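Local coordinates for protein endo-beta-1,4-glucanase (cellulase B) (PDB 4V2X) that probably hydrolyses beta-1,4-linked glucans, xyloglucan and mixed-linkage beta-1,3-1,4-glucans, with a family 5 catalytic module followed by Ig-like and CBM46 modules, at residues Y103-E113 and D143-D153; F192-F200 and L214-F222. All coordinates share one frame; numbering follows the deposited sequence.

Contact 1: Y103-E113 and D143-D153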
loop_
_atom_site.group_PDB
_atom_site.type_symbol
_atom_site.label_atom_id
_atom_site.label_comp_id
_atom_site.label_asym_id
_atom_site.label_seq_id
_atom_site.Cartn_x
_atom_site.Cartn_y
_atom_site.Cartn_z
ATOM N N TYR A 103 6.789 -33.935 -17.391
ATOM C CA TYR A 103 6.929 -32.697 -16.630
ATOM C C TYR A 103 8.159 -31.926 -17.088
ATOM O O TYR A 103 9.214 -32.514 -17.330
ATOM C CB TYR A 103 6.942 -32.978 -15.118
ATOM C CG TYR A 103 5.575 -33.417 -14.640
ATOM C CD1 TYR A 103 4.551 -32.492 -14.480
ATOM C CD2 TYR A 103 5.288 -34.758 -14.398
ATOM C CE1 TYR A 103 3.289 -32.883 -14.076
ATOM C CE2 TYR A 103 4.021 -35.162 -13.997
ATOM C CZ TYR A 103 3.027 -34.224 -13.837
ATOM O OH TYR A 103 1.762 -34.608 -13.444
ATOM N N LYS A 104 7.992 -30.614 -17.243
ATOM C CA LYS A 104 9.041 -29.725 -17.740
ATOM C C LYS A 104 9.600 -28.826 -16.633
ATOM O O LYS A 104 10.598 -28.136 -16.829
ATOM C CB LYS A 104 8.502 -28.857 -18.879
ATOM C CG LYS A 104 8.058 -29.616 -20.129
ATOM C CD LYS A 104 9.210 -30.316 -20.824
ATOM C CE LYS A 104 8.753 -30.974 -22.120
ATOM N NZ LYS A 104 9.841 -31.782 -22.747
ATOM N N SER A 105 8.952 -28.836 -15.473
ATOM C CA SER A 105 9.409 -28.049 -14.340
ATOM C C SER A 105 9.111 -28.779 -13.035
ATOM O O SER A 105 8.170 -29.577 -12.941
ATOM C CB SER A 105 8.761 -26.666 -14.340
ATOM O OG SER A 105 7.347 -26.759 -14.310
ATOM N N ILE A 106 9.945 -28.507 -12.040
ATOM C CA ILE A 106 9.791 -29.092 -10.719
ATOM C C ILE A 106 9.928 -27.993 -9.681
ATOM O O ILE A 106 10.854 -27.184 -9.745
ATOM C CB ILE A 106 10.811 -30.227 -10.462
ATOM C CG1 ILE A 106 10.579 -30.856 -9.084
ATOM C CG2 ILE A 106 12.247 -29.728 -10.581
ATOM C CD1 ILE A 106 11.406 -32.098 -8.835
ATOM N N ARG A 107 8.979 -27.948 -8.753
ATOM C CA ARG A 107 9.075 -27.072 -7.593
ATOM C C ARG A 107 9.625 -27.900 -6.442
ATOM O O ARG A 107 9.100 -28.981 -6.138
ATOM C CB ARG A 107 7.695 -26.502 -7.247
ATOM C CG ARG A 107 7.683 -25.500 -6.100
ATOM C CD ARG A 107 6.441 -24.635 -6.214
ATOM N NE ARG A 107 6.218 -23.662 -5.137
ATOM C CZ ARG A 107 5.514 -23.886 -4.026
ATOM N NH1 ARG A 107 5.008 -25.089 -3.766
ATOM N NH2 ARG A 107 5.331 -22.900 -3.153
ATOM N N ILE A 108 10.698 -27.396 -5.829
ATOM C CA ILE A 108 11.343 -28.027 -4.692
ATOM C C ILE A 108 11.131 -27.122 -3.479
ATOM O O ILE A 108 11.969 -26.255 -3.174
ATOM C CB ILE A 108 12.849 -28.271 -4.955
ATOM C CG1 ILE A 108 13.027 -29.128 -6.219
ATOM C CG2 ILE A 108 13.501 -28.955 -3.753
ATOM C CD1 ILE A 108 14.451 -29.191 -6.738
ATOM N N PRO A 109 9.986 -27.291 -2.795
ATOM C CA PRO A 109 9.759 -26.469 -1.616
ATOM C C PRO A 109 10.737 -26.867 -0.512
ATOM O O PRO A 109 11.038 -28.046 -0.357
ATOM C CB PRO A 109 8.310 -26.794 -1.231
ATOM C CG PRO A 109 8.067 -28.153 -1.773
ATOM C CD PRO A 109 8.874 -28.231 -3.036
ATOM N N VAL A 110 11.261 -25.888 0.213
ATOM C CA VAL A 110 12.224 -26.168 1.277
ATOM C C VAL A 110 11.845 -25.394 2.523
ATOM O O VAL A 110 11.639 -24.177 2.474
ATOM C CB VAL A 110 13.666 -25.787 0.883
ATOM C CG1 VAL A 110 14.633 -26.183 1.991
ATOM C CG2 VAL A 110 14.051 -26.443 -0.436
ATOM N N THR A 111 11.762 -26.104 3.638
ATOM C CA THR A 111 11.614 -25.474 4.933
ATOM C C THR A 111 13.004 -25.415 5.557
ATOM O O THR A 111 13.649 -26.440 5.736
ATOM C CB THR A 111 10.648 -26.259 5.814
ATOM O OG1 THR A 111 9.339 -26.212 5.226
ATOM C CG2 THR A 111 10.592 -25.671 7.208
ATOM N N TRP A 112 13.463 -24.207 5.869
ATOM C CA TRP A 112 14.827 -24.002 6.359
ATOM C C TRP A 112 14.917 -24.052 7.879
ATOM O O TRP A 112 15.917 -24.506 8.415
ATOM C CB TRP A 112 15.390 -22.705 5.783
ATOM C CG TRP A 112 15.363 -22.726 4.288
ATOM C CD1 TRP A 112 14.394 -22.206 3.482
ATOM C CD2 TRP A 112 16.315 -23.346 3.422
ATOM N NE1 TRP A 112 14.688 -22.449 2.163
ATOM C CE2 TRP A 112 15.868 -23.144 2.097
ATOM C CE3 TRP A 112 17.501 -24.063 3.634
ATOM C CZ2 TRP A 112 16.568 -23.621 0.994
ATOM C CZ3 TRP A 112 18.191 -24.529 2.541
ATOM C CH2 TRP A 112 17.723 -24.310 1.233
ATOM N N GLU A 113 13.866 -23.602 8.565
ATOM C CA GLU A 113 13.749 -23.805 10.008
ATOM C C GLU A 113 14.080 -25.264 10.357
ATOM O O GLU A 113 13.646 -26.184 9.659
ATOM C CB GLU A 113 12.336 -23.453 10.479
ATOM C CG GLU A 113 12.176 -23.396 11.992
ATOM C CD GLU A 113 12.540 -22.046 12.599
ATOM O OE1 GLU A 113 13.384 -21.317 12.055
ATOM O OE2 GLU A 113 11.968 -21.703 13.650
ATOM N N ASP A 143 17.029 -31.326 -17.704
ATOM C CA ASP A 143 16.494 -30.249 -18.530
ATOM C C ASP A 143 15.230 -29.600 -17.970
ATOM O O ASP A 143 14.478 -28.955 -18.708
ATOM C CB ASP A 143 16.222 -30.748 -19.958
ATOM C CG ASP A 143 16.178 -29.623 -20.962
ATOM O OD1 ASP A 143 16.855 -28.595 -20.737
ATOM O OD2 ASP A 143 15.458 -29.761 -21.975
ATOM N N LEU A 144 15.001 -29.763 -16.669
ATOM C CA LEU A 144 13.847 -29.165 -16.019
ATOM C C LEU A 144 14.152 -27.759 -15.545
ATOM O O LEU A 144 15.287 -27.437 -15.211
ATOM C CB LEU A 144 13.422 -30.004 -14.811
ATOM C CG LEU A 144 13.098 -31.471 -15.085
ATOM C CD1 LEU A 144 12.860 -32.208 -13.779
ATOM C CD2 LEU A 144 11.892 -31.592 -16.001
ATOM N N TYR A 145 13.114 -26.928 -15.520
ATOM C CA TYR A 145 13.127 -25.686 -14.750
ATOM C C TYR A 145 12.948 -26.095 -13.298
ATOM O O TYR A 145 12.333 -27.127 -13.012
ATOM C CB TYR A 145 11.976 -24.759 -15.172
ATOM C CG TYR A 145 12.153 -24.194 -16.554
ATOM C CD1 TYR A 145 11.792 -24.931 -17.678
ATOM C CD2 TYR A 145 12.702 -22.933 -16.745
ATOM C CE1 TYR A 145 11.974 -24.426 -18.954
ATOM C CE2 TYR A 145 12.891 -22.422 -18.017
ATOM C CZ TYR A 145 12.528 -23.172 -19.118
ATOM O OH TYR A 145 12.715 -22.656 -20.386
ATOM N N VAL A 146 13.479 -25.286 -12.389
ATOM C CA VAL A 146 13.451 -25.584 -10.964
ATOM C C VAL A 146 13.062 -24.341 -10.174
ATOM O O VAL A 146 13.601 -23.261 -10.402
ATOM C CB VAL A 146 14.836 -26.055 -10.466
ATOM C CG1 VAL A 146 14.788 -26.388 -8.979
ATOM C CG2 VAL A 146 15.322 -27.248 -11.273
ATOM N N MET A 147 12.143 -24.501 -9.225
ATOM C CA MET A 147 11.778 -23.418 -8.314
ATOM C C MET A 147 12.083 -23.851 -6.896
ATOM O O MET A 147 11.634 -24.909 -6.467
ATOM C CB MET A 147 10.285 -23.079 -8.430
ATOM C CG MET A 147 9.834 -21.866 -7.619
ATOM S SD MET A 147 8.044 -21.580 -7.603
ATOM C CE MET A 147 7.646 -21.640 -9.348
ATOM N N ILE A 148 12.849 -23.035 -6.175
ATOM C CA ILE A 148 13.063 -23.245 -4.752
ATOM C C ILE A 148 12.514 -22.040 -3.998
ATOM O O ILE A 148 12.345 -20.954 -4.570
ATOM C CB ILE A 148 14.549 -23.449 -4.379
ATOM C CG1 ILE A 148 15.384 -22.230 -4.773
ATOM C CG2 ILE A 148 15.086 -24.728 -5.018
ATOM C CD1 ILE A 148 16.803 -22.280 -4.244
ATOM N N ASN A 149 12.250 -22.229 -2.713
ATOM C CA ASN A 149 11.635 -21.185 -1.908
ATOM C C ASN A 149 12.017 -21.258 -0.430
ATOM O O ASN A 149 12.889 -22.032 -0.054
ATOM C CB ASN A 149 10.111 -21.269 -2.063
ATOM C CG ASN A 149 9.506 -22.494 -1.388
ATOM O OD1 ASN A 149 10.168 -23.197 -0.622
ATOM N ND2 ASN A 149 8.222 -22.744 -1.663
ATOM N N LEU A 150 11.379 -20.424 0.387
ATOM C CA LEU A 150 11.251 -20.695 1.820
ATOM C C LEU A 150 9.822 -21.157 1.967
ATOM O O LEU A 150 8.910 -20.471 1.497
ATOM C CB LEU A 150 11.478 -19.452 2.687
ATOM C CG LEU A 150 12.560 -18.450 2.308
ATOM C CD1 LEU A 150 12.583 -17.322 3.330
ATOM C CD2 LEU A 150 13.920 -19.121 2.200
ATOM N N HIS A 151 9.609 -22.314 2.589
ATOM C CA HIS A 151 8.279 -22.926 2.565
ATOM C C HIS A 151 7.535 -22.765 3.888
ATOM O O HIS A 151 6.942 -21.719 4.117
ATOM C CB HIS A 151 8.367 -24.375 2.105
ATOM C CG HIS A 151 7.076 -24.912 1.586
ATOM N ND1 HIS A 151 6.595 -24.607 0.331
ATOM C CD2 HIS A 151 6.168 -25.740 2.147
ATOM C CE1 HIS A 151 5.453 -25.241 0.136
ATOM N NE2 HIS A 151 5.163 -25.920 1.231
ATOM N N HIS A 152 7.575 -23.762 4.771
ATOM C CA HIS A 152 6.820 -23.686 6.016
ATOM C C HIS A 152 7.424 -22.727 7.039
ATOM O O HIS A 152 6.805 -22.455 8.059
ATOM C CB HIS A 152 6.578 -25.070 6.605
ATOM C CG HIS A 152 5.619 -25.881 5.794
ATOM N ND1 HIS A 152 5.802 -27.219 5.518
ATOM C CD2 HIS A 152 4.470 -25.524 5.176
ATOM C CE1 HIS A 152 4.794 -27.653 4.781
ATOM N NE2 HIS A 152 3.982 -26.641 4.549
ATOM N N ASP A 153 8.603 -22.182 6.728
ATOM C CA ASP A 153 9.081 -20.970 7.388
ATOM C C ASP A 153 7.982 -19.905 7.451
ATOM O O ASP A 153 7.933 -19.125 8.395
ATOM C CB ASP A 153 10.285 -20.428 6.638
ATOM C CG ASP A 153 11.408 -21.427 6.594
ATOM O OD1 ASP A 153 12.129 -21.542 7.610
ATOM O OD2 ASP A 153 11.530 -22.131 5.559
HETATM O O HOH W 1 11.989 -28.128 -19.315
#
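Residues 105-108 and 145-149 run parallel, their axes 4.7 Å apart and 15° from aligned, with Ser105 beside Tyr145 and Arg107 beside Met147. Lys104 O, Ile106 N and O, and Ile108 N bond in turn to Tyr145 N, Tyr145 O, Met147 N and Met147 O. Ile106 CG2 and Val146 CG2 lie side by side. On the other face, Met147 SD meets the edge of the Arg107 guanidinium, which is salt-bridged to Glu193 and Glu319 and hydrogen-bonded to Asn196. The strands are neighbours in a (beta/alpha)8 barrel, joined through helix 126-141 as a beta-alpha-beta unit. Toward their C-terminal ends, side chains join the backbone bonding, which goes on from His151 N to Val110 O. Asn149 CG lies between its backbone N and carbonyl carbon (chi1 70°), which brings the amide across to Val110, and OD1 accepts from Val110 N at 3.0 Å. Asn149 ND2 donates to His151 ND1 at 3.2 Å, in the imidazole plane, which helps to set that ring's rotation. Pro109 CB sits over one face of the His151 ring, 3.5 Å from its centroid. Trp112 NE1 reaches a lone pair of Asn149 O at 2.9 Å. The Asp153 carboxylate grips two successive amides through syn lone pairs: OD2 takes Trp112 N and OD1 takes Glu113 N, both at 2.9 Å.

Contact 2: F192-F200 and L214-F222. With CA (calcium ion), chain B.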
loop_
_atom_site.group_PDB
_atom_site.type_symbol
_atom_site.label_atom_id
_atom_site.label_comp_id
_atom_site.label_asym_id
_atom_site.label_seq_id
_atom_site.Cartn_x
_atom_site.Cartn_y
_atom_site.Cartn_z
ATOM N N PHE A 192 13.825 -18.414 -8.117
ATOM C CA PHE A 192 13.586 -18.273 -6.680
ATOM C C PHE A 192 12.185 -17.747 -6.403
ATOM O O PHE A 192 11.742 -16.804 -7.054
ATOM C CB PHE A 192 14.557 -17.266 -6.049
ATOM C CG PHE A 192 16.023 -17.584 -6.233
ATOM C CD1 PHE A 192 16.478 -18.869 -6.467
ATOM C CD2 PHE A 192 16.963 -16.561 -6.111
ATOM C CE1 PHE A 192 17.836 -19.127 -6.611
ATOM C CE2 PHE A 192 18.318 -16.812 -6.253
ATOM C CZ PHE A 192 18.757 -18.096 -6.506
ATOM N N GLU A 193 11.532 -18.330 -5.398
ATOM C CA GLU A 193 10.214 -17.899 -4.912
ATOM C C GLU A 193 10.363 -17.414 -3.470
ATOM O O GLU A 193 10.861 -18.138 -2.612
ATOM C CB GLU A 193 9.242 -19.075 -4.984
ATOM C CG GLU A 193 7.853 -18.841 -4.406
ATOM C CD GLU A 193 7.054 -20.129 -4.286
ATOM O OE1 GLU A 193 7.658 -21.224 -4.288
ATOM O OE2 GLU A 193 5.817 -20.050 -4.186
ATOM N N SER A 194 9.913 -16.189 -3.202
ATOM C CA SER A 194 10.236 -15.484 -1.958
ATOM C C SER A 194 9.790 -16.201 -0.683
ATOM O O SER A 194 10.570 -16.331 0.263
ATOM C CB SER A 194 9.609 -14.090 -1.988
ATOM O OG SER A 194 8.207 -14.168 -2.147
ATOM N N VAL A 195 8.533 -16.645 -0.654
ATOM C CA VAL A 195 7.962 -17.295 0.526
ATOM C C VAL A 195 6.679 -18.015 0.132
ATOM O O VAL A 195 5.888 -17.492 -0.654
ATOM C CB VAL A 195 7.678 -16.280 1.664
ATOM C CG1 VAL A 195 6.804 -15.130 1.190
ATOM C CG2 VAL A 195 7.025 -16.966 2.866
ATOM N N ASN A 196 6.473 -19.208 0.677
ATOM C CA ASN A 196 5.242 -19.958 0.416
ATOM C C ASN A 196 4.041 -19.432 1.206
ATOM O O ASN A 196 4.132 -19.246 2.412
ATOM C CB ASN A 196 5.440 -21.421 0.788
ATOM C CG ASN A 196 4.267 -22.281 0.378
ATOM O OD1 ASN A 196 3.944 -22.360 -0.799
ATOM N ND2 ASN A 196 3.634 -22.936 1.339
ATOM N N GLU A 197 2.916 -19.216 0.528
ATOM C CA GLU A 197 1.630 -18.950 1.194
ATOM C C GLU A 197 1.750 -17.976 2.378
ATOM O O GLU A 197 1.370 -18.296 3.510
ATOM C CB GLU A 197 0.999 -20.281 1.638
ATOM C CG GLU A 197 0.720 -21.203 0.458
ATOM C CD GLU A 197 0.009 -22.505 0.791
ATOM O OE1 GLU A 197 -0.061 -22.907 1.968
ATOM O OE2 GLU A 197 -0.487 -23.142 -0.169
ATOM N N PRO A 198 2.284 -16.770 2.126
ATOM C CA PRO A 198 2.522 -15.837 3.224
ATOM C C PRO A 198 1.251 -15.375 3.927
ATOM O O PRO A 198 0.231 -15.152 3.287
ATOM C CB PRO A 198 3.212 -14.653 2.538
ATOM C CG PRO A 198 2.825 -14.763 1.107
ATOM C CD PRO A 198 2.755 -16.232 0.841
ATOM N N LYS A 199 1.325 -15.267 5.247
ATOM C CA LYS A 199 0.258 -14.657 6.035
ATOM C C LYS A 199 0.849 -14.218 7.367
ATOM O O LYS A 199 1.985 -14.576 7.685
ATOM C CB LYS A 199 -0.912 -15.620 6.229
ATOM C CG LYS A 199 -0.594 -16.893 6.989
ATOM C CD LYS A 199 -1.790 -17.828 6.996
ATOM C CE LYS A 199 -1.641 -18.933 8.029
ATOM N NZ LYS A 199 -0.360 -19.679 7.929
ATOM N N PHE A 200 0.097 -13.423 8.124
ATOM C CA PHE A 200 0.639 -12.802 9.336
ATOM C C PHE A 200 -0.274 -12.970 10.530
ATOM O O PHE A 200 -0.286 -12.160 11.454
ATOM C CB PHE A 200 0.990 -11.342 9.048
ATOM C CG PHE A 200 2.009 -11.214 7.981
ATOM C CD1 PHE A 200 3.361 -11.336 8.281
ATOM C CD2 PHE A 200 1.627 -11.085 6.652
ATOM C CE1 PHE A 200 4.314 -11.286 7.284
ATOM C CE2 PHE A 200 2.576 -11.041 5.649
ATOM C CZ PHE A 200 3.922 -11.132 5.965
ATOM N N LEU A 214 3.358 -5.620 4.995
ATOM C CA LEU A 214 4.419 -6.537 5.399
ATOM C C LEU A 214 4.833 -7.440 4.238
ATOM O O LEU A 214 6.017 -7.648 3.997
ATOM C CB LEU A 214 3.976 -7.383 6.596
ATOM C CG LEU A 214 3.580 -6.615 7.864
ATOM C CD1 LEU A 214 2.989 -7.560 8.895
ATOM C CD2 LEU A 214 4.764 -5.869 8.454
ATOM N N LEU A 215 3.859 -7.985 3.514
ATOM C CA LEU A 215 4.178 -8.862 2.384
ATOM C C LEU A 215 4.898 -8.094 1.269
ATOM O O LEU A 215 5.862 -8.594 0.678
ATOM C CB LEU A 215 2.927 -9.564 1.843
ATOM C CG LEU A 215 3.156 -10.464 0.622
ATOM C CD1 LEU A 215 4.243 -11.506 0.844
ATOM C CD2 LEU A 215 1.855 -11.133 0.233
ATOM N N ASP A 216 4.470 -6.866 1.005
ATOM C CA ASP A 216 5.192 -6.051 0.031
ATOM C C ASP A 216 6.664 -5.917 0.432
ATOM O O ASP A 216 7.550 -6.035 -0.402
ATOM C CB ASP A 216 4.579 -4.665 -0.126
ATOM C CG ASP A 216 5.468 -3.735 -0.930
ATOM O OD1 ASP A 216 6.357 -3.088 -0.316
ATOM O OD2 ASP A 216 5.315 -3.675 -2.176
ATOM N N ASP A 217 6.914 -5.657 1.712
ATOM C CA ASP A 217 8.286 -5.521 2.203
ATOM C C ASP A 217 9.105 -6.806 2.035
ATOM O O ASP A 217 10.266 -6.750 1.641
ATOM C CB ASP A 217 8.298 -5.076 3.662
ATOM C CG ASP A 217 7.846 -3.639 3.847
ATOM O OD1 ASP A 217 7.628 -2.919 2.844
ATOM O OD2 ASP A 217 7.724 -3.213 5.010
ATOM N N LEU A 218 8.512 -7.960 2.334
ATOM C CA LEU A 218 9.219 -9.235 2.173
ATOM C C LEU A 218 9.554 -9.493 0.714
ATOM O O LEU A 218 10.661 -9.899 0.387
ATOM C CB LEU A 218 8.385 -10.406 2.700
ATOM C CG LEU A 218 8.189 -10.513 4.203
ATOM C CD1 LEU A 218 7.210 -11.636 4.484
ATOM C CD2 LEU A 218 9.502 -10.763 4.932
ATOM N N ASN A 219 8.587 -9.268 -0.159
ATOM C CA ASN A 219 8.813 -9.442 -1.585
ATOM C C ASN A 219 9.884 -8.489 -2.110
ATOM O O ASN A 219 10.675 -8.842 -2.980
ATOM C CB ASN A 219 7.508 -9.260 -2.368
ATOM C CG ASN A 219 6.603 -10.485 -2.300
ATOM O OD1 ASN A 219 7.073 -11.604 -2.115
ATOM N ND2 ASN A 219 5.300 -10.276 -2.475
ATOM N N THR A 220 9.895 -7.280 -1.565
ATOM C CA THR A 220 10.775 -6.219 -2.045
ATOM C C THR A 220 12.215 -6.424 -1.592
ATOM O O THR A 220 13.148 -6.267 -2.380
ATOM C CB THR A 220 10.251 -4.858 -1.561
ATOM O OG1 THR A 220 8.958 -4.648 -2.126
ATOM C CG2 THR A 220 11.178 -3.705 -1.975
ATOM N N VAL A 221 12.399 -6.773 -0.324
ATOM C CA VAL A 221 13.738 -7.034 0.182
ATOM C C VAL A 221 14.356 -8.269 -0.490
ATOM O O VAL A 221 15.549 -8.314 -0.756
ATOM C CB VAL A 221 13.770 -7.140 1.722
ATOM C CG1 VAL A 221 12.988 -8.342 2.224
ATOM C CG2 VAL A 221 15.217 -7.168 2.212
ATOM N N PHE A 222 13.526 -9.270 -0.764
ATOM C CA PHE A 222 13.952 -10.455 -1.501
ATOM C C PHE A 222 14.468 -10.048 -2.881
ATOM O O PHE A 222 15.568 -10.432 -3.280
ATOM C CB PHE A 222 12.763 -11.432 -1.559
ATOM C CG PHE A 222 12.819 -12.447 -2.660
ATOM C CD1 PHE A 222 13.586 -13.590 -2.534
ATOM C CD2 PHE A 222 12.029 -12.295 -3.791
ATOM C CE1 PHE A 222 13.601 -14.550 -3.535
ATOM C CE2 PHE A 222 12.042 -13.245 -4.796
ATOM C CZ PHE A 222 12.828 -14.379 -4.663
HETATM CA CA CA B . 6.937 -1.391 1.190
HETATM O O HOH W 2 4.864 -1.970 2.274
HETATM O O HOH W 3 5.699 -0.149 -0.463
#
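The Phe222 ring carries Ser194 on one face, with Ser194 CB 3.7 Å from the ring centroid in a CH-pi contact. Phe192 CB meets its edge, 3.6 Å from Phe222 CZ. The Phe200 ring has Leu214 CB over one face, 4.0 Å from its centroid. Leu218 CD1 comes to the Phe200 edge in the ring plane, 3.6 Å from CZ. Phe222 reaches the strand end because its CG stands opposite the backbone N (chi1 159°), which sends the ring toward Phe192 and Ser194. Swapping Phe222 for an alanine would probably open a gap beneath Ser194 CB and leave Phe192 CB without its aromatic partner. Next to the ring, Ser194 OG donates to Asn219 OD1 at 2.8 Å, almost in line with the amide C=O. Within the (beta/alpha)8 barrel, these contacts pack the end of strand 190-193 and the loop after it against helix 209-227. Further along the loop, Pro198 CG rests on Leu215 CD1 at 3.6 Å. On a different side of the helix, Asp216 OD1 and Asp217 OD1 bind calcium, at 2.3 Å for Asp216, together with two waters. Asp216 and Asp217 of the second subunit bind the same ion, so the metal bridges the two copies. Asp216 OD2 is salt-bridged to Lys261, while Asp217 OD2 pairs with Lys261 of the second subunit.

How the contacts relate
After helix 58-64, strand 68-70 and helix 92-100, the chain runs through strand 105-108, then helix 126-141, and returns as strand 145-149; contact 1 closes that loop. Helices 153-158 and 165-183 follow before strand 190-193. Contact 2 then closes a shorter loop, bringing helix 209-227 back onto the end of that strand. The two loops are in series and neither nest nor cross. They meet in the barrel sheet, because 145-149 and 190-193 are neighbouring strands. Asn196 joins the contacts: its OD1 lies 2.8 Å from Arg107 NH2, and its N lies 2.9 Å from Leu150 O, both probable hydrogen bonds. Contact 1 thus pairs strands, while contact 2 adds an outer helix.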